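Local coordinates for protein putative modification methylase (PDB 2ZIG) that probably methylates DNA at the exocyclic N4 of cytosine, taking the methyl group from S-adenosylmethionine, at residues Pro219-Leu222 with Glu223-Glu226. Residues are numbered along the deposited sequence; the frame is centred on the assembly and turned at random.
Sequences PFPL and ELAE
Phe220 lays one corner of its ring against Ala225, CE1 standing 3.6 Å from the methyl CB, while its own CB meets CD1 of Leu224 at 4.1 Å. CG of Phe220 sits between the backbone N and the carbonyl carbon (chi1 55°), which swings the ring over toward the helix; Leu224 CD2 approaches it obliquely. Pro221 is the N-cap residue of helix 222-232. Its carbonyl oxygen accepts two weak bonds, from the N of Leu224 at 3.1 Å and from the N of Ala225. Glu226 N donates a hydrogen bond of 2.8 Å to Leu222 O, an i to i+4 helical bond.

Phe220, Leu224 and Ala225, all buried, make the tightly packed side. On the more open side, Leu222 and Glu226 carry the contact: CD2 of the leucine rests 3.4 Å from CG of the glutamate and runs on beside its carboxylate carbon. With CG anti to the carbonyl carbon (chi1 -66°), the extended glutamate carries OE2 to Arg255 in a salt bridge, with a weak bond from Trp256 as well. Replacing Glu226 by alanine is likely to leave Arg255 without this carboxylate and to uncover part of the Leu222 side chain. Glu223, pointing away, is exposed and makes a long, weak ion pair with Arg227.

In this Rossmann-like methyltransferase domain, Leu222, Ala225 and Glu226 pack on Ala252 of helix 248-255, and Leu224 settles against Val96 of strand 91-97 and Trp136 of strand 129-137. Phe220 also touches Val96, and its side chain lies about 4 Å from that of Thr248, an S-adenosylmethionine-binding residue, which places this helix start close to the cofactor site, empty in this chain.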
loop_
_atom_site.group_PDB
_atom_site.type_symbol
_atom_site.label_atom_id
_atom_site.label_comp_id
_atom_site.label_asym_id
_atom_site.label_seq_id
_atom_site.Cartn_x
_atom_site.Cartn_y
_atom_site.Cartn_z
ATOM N N PRO B 219 0.869 13.324 14.001
ATOM C CA PRO B 219 1.226 12.147 13.204
ATOM C C PRO B 219 1.962 12.501 11.912
ATOM O O PRO B 219 2.543 11.629 11.261
ATOM C CB PRO B 219 -0.125 11.476 12.951
ATOM C CG PRO B 219 -1.057 12.633 12.897
ATOM C CD PRO B 219 -0.592 13.495 14.053
ATOM N N PHE B 220 1.937 13.779 11.542
ATOM C CA PHE B 220 2.633 14.215 10.344
ATOM C C PHE B 220 2.992 15.695 10.373
ATOM O O PHE B 220 2.305 16.501 10.998
ATOM C CB PHE B 220 1.828 13.859 9.080
ATOM C CG PHE B 220 0.425 14.390 9.065
ATOM C CD1 PHE B 220 0.175 15.740 8.852
ATOM C CD2 PHE B 220 -0.654 13.532 9.243
ATOM C CE1 PHE B 220 -1.135 16.232 8.815
ATOM C CE2 PHE B 220 -1.963 14.012 9.206
ATOM C CZ PHE B 220 -2.202 15.365 8.993
ATOM N N PRO B 221 4.100 16.063 9.712
ATOM C CA PRO B 221 4.580 17.444 9.646
ATOM C C PRO B 221 3.591 18.386 8.975
ATOM O O PRO B 221 2.800 17.981 8.113
ATOM C CB PRO B 221 5.866 17.324 8.833
ATOM C CG PRO B 221 6.335 15.952 9.144
ATOM C CD PRO B 221 5.061 15.157 9.068
ATOM N N LEU B 222 3.656 19.653 9.367
ATOM C CA LEU B 222 2.792 20.668 8.798
ATOM C C LEU B 222 3.040 20.699 7.283
ATOM O O LEU B 222 2.104 20.750 6.486
ATOM C CB LEU B 222 3.127 22.031 9.395
ATOM C CG LEU B 222 2.014 23.064 9.574
ATOM C CD1 LEU B 222 2.652 24.443 9.578
ATOM C CD2 LEU B 222 0.984 22.969 8.462
ATOM N N GLU B 223 4.309 20.653 6.895
ATOM C CA GLU B 223 4.660 20.701 5.488
ATOM C C GLU B 223 3.953 19.651 4.640
ATOM O O GLU B 223 3.565 19.920 3.502
ATOM C CB GLU B 223 6.173 20.578 5.309
ATOM C CG GLU B 223 6.574 20.432 3.858
ATOM C CD GLU B 223 8.056 20.627 3.636
ATOM O OE1 GLU B 223 8.863 20.060 4.410
ATOM O OE2 GLU B 223 8.412 21.341 2.673
ATOM N N LEU B 224 3.796 18.456 5.185
ATOM C CA LEU B 224 3.122 17.384 4.463
ATOM C C LEU B 224 1.642 17.750 4.297
ATOM O O LEU B 224 1.041 17.503 3.253
ATOM C CB LEU B 224 3.278 16.072 5.232
ATOM C CG LEU B 224 2.796 14.761 4.595
ATOM C CD1 LEU B 224 3.420 13.593 5.320
ATOM C CD2 LEU B 224 1.286 14.662 4.661
ATOM N N ALA B 225 1.053 18.346 5.327
ATOM C CA ALA B 225 -0.352 18.737 5.235
ATOM C C ALA B 225 -0.523 19.909 4.266
ATOM O O ALA B 225 -1.464 19.939 3.468
ATOM C CB ALA B 225 -0.891 19.111 6.617
ATOM N N GLU B 226 0.387 20.879 4.327
ATOM C CA GLU B 226 0.276 22.035 3.441
ATOM C C GLU B 226 0.358 21.617 1.982
ATOM O O GLU B 226 -0.335 22.159 1.137
ATOM C CB GLU B 226 1.362 23.064 3.750
ATOM C CG GLU B 226 1.213 23.689 5.114
ATOM C CD GLU B 226 2.342 24.636 5.437
ATOM O OE1 GLU B 226 3.511 24.242 5.242
ATOM O OE2 GLU B 226 2.071 25.765 5.894
#